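Local coordinates for protein peptidoglycan N-acetylglucosamine deacetylase (Agathobacter rectalis, PDB 5JMU) that probably removes acetyl groups from N-acetylglucosamine residues of peptidoglycan, acting as a zinc-dependent hydrolase of the NodB-like polysaccharide deacetylase family, at residues 52-63 against 99-107; 75-86 against 113-124. All coordinates share one frame; numbering follows the deposited sequence.

The two contacts show how one parallel sheet can carry both a hydrophobic layer and a metal site. Both lie in the catalytic NodB homology domain, one piece of a longer protein, with centres about 16 Å apart. Along the chain the segments alternate: 52-63, 75-86, 99-107, 113-124. Contact 1 packs helix 89-107 against the end of strand 49-53 and the start of helix 61-68; contact 2 joins the end of strand 72-77, the parallel neighbour of 49-53, to strand 113-114 and its following turns. They meet where Asn54 N approaches Ala78 O at 3.0 Å and Ile103 packs on Ile75, which places the zinc-binding histidines of contact 2 beside the helix-covered strand end of contact 1.

Contact 1 (52-63 against 99-107); sequences VTNTHPDYQNMI and MNSIIKAQT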
loop_
_atom_site.group_PDB
_atom_site.type_symbol
_atom_site.label_atom_id
_atom_site.label_comp_id
_atom_site.label_asym_id
_atom_site.label_seq_id
_atom_site.Cartn_x
_atom_site.Cartn_y
_atom_site.Cartn_z
ATOM N N VAL A 52 4.052 0.924 -4.932
ATOM C CA VAL A 52 5.277 0.460 -5.594
ATOM C C VAL A 52 6.501 1.378 -5.446
ATOM O O VAL A 52 6.392 2.567 -5.074
ATOM C CB VAL A 52 4.995 0.195 -7.110
ATOM C CG1 VAL A 52 3.925 -0.921 -7.247
ATOM C CG2 VAL A 52 4.536 1.452 -7.823
ATOM N N THR A 53 7.676 0.787 -5.716
ATOM C CA THR A 53 8.941 1.474 -5.628
ATOM C C THR A 53 9.722 1.137 -6.877
ATOM O O THR A 53 9.307 0.247 -7.638
ATOM C CB THR A 53 9.817 0.998 -4.439
ATOM O OG1 THR A 53 10.289 -0.333 -4.707
ATOM C CG2 THR A 53 9.078 1.063 -3.124
ATOM N N ASN A 54 10.874 1.774 -7.037
ATOM C CA ASN A 54 11.794 1.364 -8.077
ATOM C C ASN A 54 13.064 0.747 -7.489
ATOM O O ASN A 54 14.164 0.866 -8.054
ATOM C CB ASN A 54 12.128 2.546 -8.973
ATOM C CG ASN A 54 12.646 2.096 -10.320
ATOM O OD1 ASN A 54 12.156 1.107 -10.888
ATOM N ND2 ASN A 54 13.619 2.790 -10.818
ATOM N N THR A 55 12.894 0.076 -6.341
ATOM C CA THR A 55 14.042 -0.541 -5.668
ATOM C C THR A 55 14.636 -1.716 -6.458
ATOM O O THR A 55 15.837 -2.008 -6.379
ATOM C CB THR A 55 13.618 -1.025 -4.272
ATOM O OG1 THR A 55 13.298 0.122 -3.478
ATOM C CG2 THR A 55 14.769 -1.756 -3.586
ATOM N N HIS A 56 13.780 -2.388 -7.220
ATOM C CA HIS A 56 14.180 -3.589 -7.966
ATOM C C HIS A 56 13.812 -3.399 -9.412
ATOM O O HIS A 56 12.836 -4.003 -9.868
ATOM C CB HIS A 56 13.498 -4.827 -7.390
ATOM C CG HIS A 56 13.841 -5.077 -5.956
ATOM N ND1 HIS A 56 12.964 -4.816 -4.925
ATOM C CD2 HIS A 56 14.990 -5.506 -5.378
ATOM C CE1 HIS A 56 13.549 -5.098 -3.773
ATOM N NE2 HIS A 56 14.775 -5.526 -4.022
ATOM N N PRO A 57 14.569 -2.556 -10.131
ATOM C CA PRO A 57 14.134 -2.217 -11.497
ATOM C C PRO A 57 14.188 -3.424 -12.449
ATOM O O PRO A 57 13.600 -3.293 -13.511
ATOM C CB PRO A 57 15.093 -1.100 -11.915
ATOM C CG PRO A 57 16.258 -1.247 -11.017
ATOM C CD PRO A 57 15.748 -1.780 -9.724
ATOM N N ASP A 58 14.746 -4.581 -12.045
ATOM C CA ASP A 58 14.689 -5.790 -12.880
ATOM C C ASP A 58 13.265 -6.368 -12.943
ATOM O O ASP A 58 13.016 -7.314 -13.695
ATOM C CB ASP A 58 15.628 -6.900 -12.377
ATOM C CG ASP A 58 17.091 -6.598 -12.604
ATOM O OD1 ASP A 58 17.427 -5.705 -13.413
ATOM O OD2 ASP A 58 17.914 -7.295 -11.970
ATOM N N TYR A 59 12.350 -5.824 -12.142
ATOM C CA TYR A 59 10.949 -6.300 -12.123
ATOM C C TYR A 59 9.987 -5.175 -12.451
ATOM O O TYR A 59 8.774 -5.259 -12.170
ATOM C CB TYR A 59 10.630 -6.934 -10.744
ATOM C CG TYR A 59 11.444 -8.175 -10.598
ATOM C CD1 TYR A 59 11.021 -9.360 -11.166
ATOM C CD2 TYR A 59 12.671 -8.152 -9.956
ATOM C CE1 TYR A 59 11.788 -10.499 -11.074
ATOM C CE2 TYR A 59 13.435 -9.290 -9.862
ATOM C CZ TYR A 59 12.987 -10.454 -10.410
ATOM O OH TYR A 59 13.756 -11.591 -10.350
ATOM N N GLN A 60 10.491 -4.106 -13.061
ATOM C CA GLN A 60 9.649 -2.918 -13.272
ATOM C C GLN A 60 8.407 -3.189 -14.158
ATOM O O GLN A 60 7.342 -2.574 -13.956
ATOM C CB GLN A 60 10.485 -1.795 -13.860
ATOM C CG GLN A 60 9.927 -0.415 -13.618
ATOM C CD GLN A 60 10.682 0.641 -14.412
ATOM O OE1 GLN A 60 10.409 0.844 -15.588
ATOM N NE2 GLN A 60 11.659 1.291 -13.782
ATOM N N ASN A 61 8.539 -4.121 -15.109
ATOM C CA ASN A 61 7.398 -4.470 -15.950
ATOM C C ASN A 61 6.253 -5.115 -15.186
ATOM O O ASN A 61 5.131 -5.178 -15.704
ATOM C CB ASN A 61 7.842 -5.403 -17.062
ATOM C CG ASN A 61 8.399 -6.704 -16.510
ATOM O OD1 ASN A 61 9.238 -6.684 -15.598
ATOM N ND2 ASN A 61 7.924 -7.855 -17.042
HETATM N N MSE A 62 6.502 -5.560 -13.941
HETATM C CA MSE A 62 5.377 -6.063 -13.132
HETATM C C MSE A 62 4.377 -4.992 -12.782
HETATM O O MSE A 62 3.223 -5.309 -12.476
HETATM C CB MSE A 62 5.856 -6.722 -11.850
HETATM C CG MSE A 62 6.564 -8.043 -12.042
HETATM SE SE MSE A 62 5.452 -9.413 -12.909
HETATM C CE MSE A 62 5.898 -9.095 -14.709
ATOM N N ILE A 63 4.790 -3.725 -12.842
ATOM C CA ILE A 63 3.839 -2.638 -12.596
ATOM C C ILE A 63 2.787 -2.634 -13.724
ATOM O O ILE A 63 1.584 -2.484 -13.469
ATOM C CB ILE A 63 4.554 -1.302 -12.520
ATOM C CG1 ILE A 63 5.440 -1.295 -11.285
ATOM C CG2 ILE A 63 3.554 -0.103 -12.551
ATOM C CD1 ILE A 63 6.409 -0.069 -11.232
HETATM N N MSE A 99 8.427 8.312 -9.333
HETATM C CA MSE A 99 7.698 7.063 -9.259
HETATM C C MSE A 99 6.412 7.136 -10.103
HETATM O O MSE A 99 6.044 6.194 -10.815
HETATM C CB MSE A 99 7.358 6.710 -7.803
HETATM C CG MSE A 99 6.817 5.263 -7.677
HETATM SE SE MSE A 99 8.206 3.924 -8.134
HETATM C CE MSE A 99 7.477 3.156 -9.812
ATOM N N ASN A 100 5.717 8.278 -10.037
ATOM C CA ASN A 100 4.528 8.440 -10.844
ATOM C C ASN A 100 4.847 8.316 -12.327
ATOM O O ASN A 100 4.065 7.752 -13.079
ATOM C CB ASN A 100 3.875 9.805 -10.594
ATOM C CG ASN A 100 2.599 9.921 -11.322
ATOM O OD1 ASN A 100 1.622 9.305 -10.929
ATOM N ND2 ASN A 100 2.589 10.700 -12.417
ATOM N N SER A 101 5.977 8.867 -12.739
ATOM C CA SER A 101 6.371 8.816 -14.146
ATOM C C SER A 101 6.587 7.372 -14.597
ATOM O O SER A 101 6.193 7.010 -15.723
ATOM C CB SER A 101 7.615 9.637 -14.383
ATOM O OG SER A 101 7.178 10.983 -14.408
ATOM N N ILE A 102 7.198 6.560 -13.736
ATOM C CA ILE A 102 7.375 5.148 -14.100
ATOM C C ILE A 102 6.013 4.463 -14.200
ATOM O O ILE A 102 5.782 3.638 -15.117
ATOM C CB ILE A 102 8.304 4.422 -13.097
ATOM C CG1 ILE A 102 9.744 4.897 -13.332
ATOM C CG2 ILE A 102 8.200 2.925 -13.280
ATOM C CD1 ILE A 102 10.655 4.609 -12.092
ATOM N N ILE A 103 5.117 4.797 -13.273
ATOM C CA ILE A 103 3.780 4.192 -13.336
ATOM C C ILE A 103 3.060 4.609 -14.624
ATOM O O ILE A 103 2.442 3.787 -15.294
ATOM C CB ILE A 103 2.951 4.587 -12.107
ATOM C CG1 ILE A 103 3.568 3.928 -10.888
ATOM C CG2 ILE A 103 1.484 4.205 -12.243
ATOM C CD1 ILE A 103 3.045 4.537 -9.517
ATOM N N LYS A 104 3.201 5.855 -15.030
ATOM C CA LYS A 104 2.604 6.318 -16.280
ATOM C C LYS A 104 3.184 5.592 -17.489
ATOM O O LYS A 104 2.448 5.154 -18.397
ATOM C CB LYS A 104 2.823 7.831 -16.415
ATOM C CG LYS A 104 2.482 8.363 -17.776
ATOM C CD LYS A 104 0.986 8.354 -17.995
ATOM C CE LYS A 104 0.676 9.225 -19.237
ATOM N NZ LYS A 104 -0.692 9.064 -19.803
ATOM N N ALA A 105 4.528 5.491 -17.520
ATOM C CA ALA A 105 5.249 4.763 -18.590
ATOM C C ALA A 105 4.717 3.334 -18.717
ATOM O O ALA A 105 4.428 2.830 -19.812
ATOM C CB ALA A 105 6.759 4.743 -18.278
ATOM N N GLN A 106 4.568 2.684 -17.567
ATOM C CA GLN A 106 4.216 1.262 -17.546
ATOM C C GLN A 106 2.725 0.991 -17.793
ATOM O O GLN A 106 2.387 0.033 -18.469
ATOM C CB GLN A 106 4.606 0.662 -16.178
ATOM C CG GLN A 106 6.133 0.452 -15.985
ATOM C CD GLN A 106 6.708 -0.682 -16.836
ATOM O OE1 GLN A 106 5.985 -1.565 -17.311
ATOM N NE2 GLN A 106 8.037 -0.652 -17.064
ATOM N N THR A 107 1.851 1.850 -17.253
ATOM C CA THR A 107 0.415 1.567 -17.223
ATOM C C THR A 107 -0.385 2.479 -18.125
ATOM O O THR A 107 -1.548 2.184 -18.417
ATOM C CB THR A 107 -0.196 1.710 -15.824
ATOM O OG1 THR A 107 -0.262 3.098 -15.428
ATOM C CG2 THR A 107 0.620 0.919 -14.804
#
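Ile63 is the knob of this interface, set into a hole on helix 89-107 formed by Ile102, Ile103, Gln106 and Thr107. Its two branches divide the work: CD1 meets the methyl CE of selenomethionine Met99 tip to tip at 3.7 Å, while CG2 rests against both CG2 of Thr107 and CB of Gln106. Met99 has CG anti to its backbone nitrogen (chi1 -169°) and then bends at both following torsions, which brings CE close to Val52 CG2 and lays SE against the next residue's backbone. There Met99 SE is 3.4 Å from Thr53 C. That same Val52 CG2 also touches Ile103 CD1 at 3.8 Å. Farther out, Ile102 borders the polar edge: its CD1 lies against the amide of Asn54, and its CG2 is 3.6 Å from Gln60 CD. The extended Gln60 side chain bonds within its own segment through NE2, to Asn54 OD1 at 2.9 Å. Across the contact, Gln60 OE1 accepts from Gln106 NE2 on a lone pair at 3.2 Å. The amide planes of Gln60 and Gln106 are 76° apart. Cut back to an alanine, Gln60 would probably leave the amides of Asn54 and Gln106 without their shared partner and Ile102 CG2 without its cover. Helix 89-107 thus lies over the end of strand 49-53, the loop after it and the start of helix 61-68, while Ile103 continues the apolar layer onto Val73 and Ile75 of strand 72-77.

Contact 2 (75-86 against 113-124); sequences IHSASHKYNQIY and IIRFPGGSSNTV. With ZN (zinc ion), chain C.
The His76 ring carries Pro117 CG over one face, a CH-pi contact 4.3 Å from the ring centroid, while at its edge ND1 donates to Arg115 O at 2.9 Å, with the donor lifted above that carbonyl's plane. Together with the zinc bond at His76 NE2 (2.1 Å), this bond fixes the ring's rotation. Val124 CG1 covers one face of the Tyr82 ring, and Ile85 CG1 lies over the centre of one Tyr86 face. At its edge, Tyr86 OH donates to Pro117 O at 2.7 Å, in the carbonyl plane on a lone pair; chi1 of -74°, with CG anti to the carbonyl carbon, aims the ring there. Pro117 also packs on Tyr82 and Ile85, among others, its CB 3.4 Å from Tyr82 CE1. Behind the site, Ile75 N and O pair with Ile113 O and Arg115 N in a single backbone bridge. Arg115 forms a salt bridge with Asp27. Water 1 lies 2.8 Å from Tyr82 OH and accepts from Gly118 N. His76, His80 and Asp28 form the Asp-His-His zinc triad characteristic of family 4 carbohydrate esterases, and three waters, among them water 1, fill the remaining positions; the NodB fold carries this metal at the C-terminal strand ends of a distorted beta/alpha barrel.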
loop_
_atom_site.group_PDB
_atom_site.type_symbol
_atom_site.label_atom_id
_atom_site.label_comp_id
_atom_site.label_asym_id
_atom_site.label_seq_id
_atom_site.Cartn_x
_atom_site.Cartn_y
_atom_site.Cartn_z
ATOM N N ILE A 75 1.540 4.875 -5.470
ATOM C CA ILE A 75 2.930 5.243 -5.214
ATOM C C ILE A 75 3.376 4.947 -3.806
ATOM O O ILE A 75 2.634 5.256 -2.897
ATOM C CB ILE A 75 3.110 6.749 -5.466
ATOM C CG1 ILE A 75 2.872 7.042 -6.945
ATOM C CG2 ILE A 75 4.557 7.186 -5.074
ATOM C CD1 ILE A 75 2.836 8.562 -7.322
ATOM N N HIS A 76 4.570 4.346 -3.632
ATOM C CA HIS A 76 5.210 4.277 -2.306
ATOM C C HIS A 76 6.397 5.249 -2.333
ATOM O O HIS A 76 6.380 6.300 -1.680
ATOM C CB HIS A 76 5.610 2.834 -1.988
ATOM C CG HIS A 76 5.968 2.557 -0.549
ATOM N ND1 HIS A 76 5.354 3.179 0.525
ATOM C CD2 HIS A 76 6.859 1.678 -0.033
ATOM C CE1 HIS A 76 5.889 2.695 1.651
ATOM N NE2 HIS A 76 6.811 1.797 1.340
ATOM N N SER A 77 7.374 4.945 -3.170
ATOM C CA SER A 77 8.534 5.834 -3.327
ATOM C C SER A 77 9.460 5.289 -4.403
ATOM O O SER A 77 9.624 4.089 -4.506
ATOM C CB SER A 77 9.301 5.941 -1.989
ATOM O OG SER A 77 10.564 6.561 -2.212
ATOM N N ALA A 78 10.046 6.151 -5.221
ATOM C CA ALA A 78 10.968 5.612 -6.215
ATOM C C ALA A 78 12.194 5.023 -5.539
ATOM O O ALA A 78 12.580 3.883 -5.827
ATOM C CB ALA A 78 11.378 6.716 -7.261
ATOM N N SER A 79 12.849 5.807 -4.677
ATOM C CA SER A 79 14.073 5.356 -4.047
ATOM C C SER A 79 13.890 4.567 -2.759
ATOM O O SER A 79 14.779 3.777 -2.409
ATOM C CB SER A 79 14.992 6.543 -3.725
ATOM O OG SER A 79 14.402 7.326 -2.690
ATOM N N HIS A 80 12.783 4.839 -2.071
ATOM C CA HIS A 80 12.514 4.301 -0.745
ATOM C C HIS A 80 13.704 4.547 0.180
ATOM O O HIS A 80 14.045 3.702 1.018
ATOM C CB HIS A 80 12.195 2.798 -0.826
ATOM C CG HIS A 80 11.413 2.277 0.342
ATOM N ND1 HIS A 80 12.017 1.783 1.486
ATOM C CD2 HIS A 80 10.080 2.125 0.528
ATOM C CE1 HIS A 80 11.086 1.371 2.335
ATOM N NE2 HIS A 80 9.902 1.564 1.777
ATOM N N LYS A 81 14.348 5.703 0.036
ATOM C CA LYS A 81 15.425 6.074 0.931
ATOM C C LYS A 81 14.945 7.199 1.834
ATOM O O LYS A 81 14.754 8.347 1.376
ATOM C CB LYS A 81 16.674 6.499 0.156
ATOM C CG LYS A 81 17.384 5.356 -0.558
ATOM C CD LYS A 81 18.547 5.901 -1.367
ATOM C CE LYS A 81 19.070 4.877 -2.366
ATOM N NZ LYS A 81 19.797 5.551 -3.487
ATOM N N TYR A 82 14.721 6.880 3.106
ATOM C CA TYR A 82 14.167 7.865 4.038
ATOM C C TYR A 82 15.069 9.091 4.106
ATOM O O TYR A 82 14.580 10.226 4.179
ATOM C CB TYR A 82 13.983 7.270 5.485
ATOM C CG TYR A 82 13.018 6.092 5.562
ATOM C CD1 TYR A 82 11.660 6.260 5.370
ATOM C CD2 TYR A 82 13.469 4.796 5.816
ATOM C CE1 TYR A 82 10.771 5.167 5.411
ATOM C CE2 TYR A 82 12.570 3.697 5.856
ATOM C CZ TYR A 82 11.221 3.893 5.657
ATOM O OH TYR A 82 10.313 2.827 5.662
ATOM N N ASN A 83 16.380 8.866 4.082
ATOM C CA ASN A 83 17.331 9.950 4.265
ATOM C C ASN A 83 17.490 10.834 3.049
ATOM O O ASN A 83 18.249 11.801 3.087
ATOM C CB ASN A 83 18.684 9.382 4.719
ATOM C CG ASN A 83 19.395 8.628 3.648
ATOM O OD1 ASN A 83 18.837 8.305 2.598
ATOM N ND2 ASN A 83 20.635 8.254 3.948
ATOM N N GLN A 84 16.752 10.504 1.989
ATOM C CA GLN A 84 16.727 11.312 0.782
ATOM C C GLN A 84 15.365 11.979 0.673
ATOM O O GLN A 84 15.263 13.204 0.587
ATOM C CB GLN A 84 17.005 10.469 -0.462
ATOM C CG GLN A 84 18.372 9.786 -0.448
ATOM C CD GLN A 84 18.803 9.248 -1.804
ATOM O OE1 GLN A 84 18.042 9.239 -2.772
ATOM N NE2 GLN A 84 20.052 8.810 -1.879
ATOM N N ILE A 85 14.315 11.175 0.721
ATOM C CA ILE A 85 13.002 11.735 0.448
ATOM C C ILE A 85 12.456 12.625 1.561
ATOM O O ILE A 85 11.520 13.415 1.315
ATOM C CB ILE A 85 11.968 10.604 0.130
ATOM C CG1 ILE A 85 11.630 9.815 1.423
ATOM C CG2 ILE A 85 12.548 9.702 -0.976
ATOM C CD1 ILE A 85 10.565 8.689 1.251
ATOM N N TYR A 86 12.968 12.486 2.785
ATOM C CA TYR A 86 12.380 13.274 3.858
ATOM C C TYR A 86 13.280 14.449 4.287
ATOM O O TYR A 86 13.092 15.032 5.368
ATOM C CB TYR A 86 12.036 12.382 5.065
ATOM C CG TYR A 86 10.804 11.501 4.850
ATOM C CD1 TYR A 86 9.653 12.000 4.234
ATOM C CD2 TYR A 86 10.786 10.158 5.316
ATOM C CE1 TYR A 86 8.535 11.199 4.054
ATOM C CE2 TYR A 86 9.668 9.365 5.159
ATOM C CZ TYR A 86 8.540 9.910 4.558
ATOM O OH TYR A 86 7.384 9.191 4.373
ATOM N N ILE A 113 -3.246 7.532 -5.677
ATOM C CA ILE A 113 -3.152 7.181 -4.269
ATOM C C ILE A 113 -1.690 6.927 -3.961
ATOM O O ILE A 113 -0.962 6.401 -4.811
ATOM C CB ILE A 113 -3.986 5.888 -3.933
ATOM C CG1 ILE A 113 -5.412 6.013 -4.486
ATOM C CG2 ILE A 113 -4.014 5.645 -2.377
ATOM C CD1 ILE A 113 -6.307 4.737 -4.278
ATOM N N ILE A 114 -1.269 7.328 -2.766
ATOM C CA ILE A 114 0.083 7.051 -2.292
ATOM C C ILE A 114 0.066 6.439 -0.907
ATOM O O ILE A 114 -0.956 6.485 -0.188
ATOM C CB ILE A 114 0.979 8.340 -2.276
ATOM C CG1 ILE A 114 0.618 9.229 -1.073
ATOM C CG2 ILE A 114 0.808 9.133 -3.549
ATOM C CD1 ILE A 114 1.671 10.355 -0.840
ATOM N N ARG A 115 1.191 5.840 -0.508
ATOM C CA ARG A 115 1.408 5.474 0.890
ATOM C C ARG A 115 2.773 6.011 1.261
ATOM O O ARG A 115 3.778 5.621 0.663
ATOM C CB ARG A 115 1.347 3.970 1.105
ATOM C CG ARG A 115 1.747 3.595 2.590
ATOM C CD ARG A 115 1.461 2.118 2.822
ATOM N NE ARG A 115 0.029 1.864 2.938
ATOM C CZ ARG A 115 -0.518 0.654 2.704
ATOM N NH1 ARG A 115 0.257 -0.362 2.303
ATOM N NH2 ARG A 115 -1.838 0.446 2.884
ATOM N N PHE A 116 2.819 6.872 2.267
ATOM C CA PHE A 116 4.090 7.406 2.715
ATOM C C PHE A 116 4.981 6.299 3.251
ATOM O O PHE A 116 4.500 5.452 4.014
ATOM C CB PHE A 116 3.872 8.405 3.851
ATOM C CG PHE A 116 3.223 9.676 3.445
ATOM C CD1 PHE A 116 3.937 10.706 2.806
ATOM C CD2 PHE A 116 1.859 9.876 3.699
ATOM C CE1 PHE A 116 3.332 11.930 2.470
ATOM C CE2 PHE A 116 1.227 11.114 3.335
ATOM C CZ PHE A 116 1.957 12.139 2.713
ATOM N N PRO A 117 6.283 6.310 2.896
ATOM C CA PRO A 117 7.192 5.362 3.536
ATOM C C PRO A 117 7.217 5.582 5.050
ATOM O O PRO A 117 7.349 6.703 5.541
ATOM C CB PRO A 117 8.541 5.669 2.846
ATOM C CG PRO A 117 8.096 6.086 1.419
ATOM C CD PRO A 117 6.898 6.975 1.704
ATOM N N GLY A 118 7.015 4.490 5.784
ATOM C CA GLY A 118 6.916 4.514 7.234
ATOM C C GLY A 118 5.500 4.831 7.721
ATOM O O GLY A 118 5.251 4.855 8.935
ATOM N N GLY A 119 4.575 5.076 6.789
ATOM C CA GLY A 119 3.225 5.535 7.130
ATOM C C GLY A 119 3.183 7.050 7.317
ATOM O O GLY A 119 4.224 7.665 7.541
ATOM N N SER A 120 2.009 7.685 7.256
ATOM C CA SER A 120 1.964 9.134 7.513
ATOM C C SER A 120 2.341 9.447 8.963
ATOM O O SER A 120 2.663 10.604 9.292
ATOM C CB SER A 120 0.558 9.696 7.201
ATOM O OG SER A 120 -0.415 9.261 8.148
ATOM N N SER A 121 2.298 8.402 9.786
ATOM C CA SER A 121 2.597 8.454 11.228
ATOM C C SER A 121 4.070 8.326 11.579
ATOM O O SER A 121 4.428 8.364 12.787
ATOM C CB SER A 121 1.817 7.319 11.915
ATOM O OG SER A 121 2.095 6.087 11.219
ATOM N N ASN A 122 4.927 8.168 10.572
ATOM C CA ASN A 122 6.343 7.873 10.860
ATOM C C ASN A 122 7.019 8.991 11.630
ATOM O O ASN A 122 6.671 10.150 11.469
ATOM C CB ASN A 122 7.147 7.604 9.574
ATOM C CG ASN A 122 7.511 8.878 8.824
ATOM O OD1 ASN A 122 8.444 9.580 9.206
ATOM N ND2 ASN A 122 6.788 9.173 7.757
ATOM N N THR A 123 8.014 8.637 12.459
ATOM C CA THR A 123 8.838 9.671 13.089
ATOM C C THR A 123 10.267 9.655 12.592
ATOM O O THR A 123 11.039 10.562 12.941
ATOM C CB THR A 123 8.874 9.552 14.615
ATOM O OG1 THR A 123 9.364 8.268 15.000
ATOM C CG2 THR A 123 7.497 9.787 15.166
ATOM N N VAL A 124 10.636 8.662 11.764
ATOM C CA VAL A 124 11.993 8.688 11.225
ATOM C C VAL A 124 12.259 9.998 10.438
ATOM O O VAL A 124 13.379 10.512 10.434
ATOM C CB VAL A 124 12.300 7.461 10.324
ATOM C CG1 VAL A 124 11.388 7.352 9.118
ATOM C CG2 VAL A 124 13.832 7.399 9.983
HETATM ZN ZN ZN C . 8.092 0.613 2.510
HETATM O O HOH W 1 8.050 2.022 4.162
HETATM O O HOH W 2 6.504 -0.320 3.427
HETATM O O HOH W 3 9.255 -0.627 3.764
#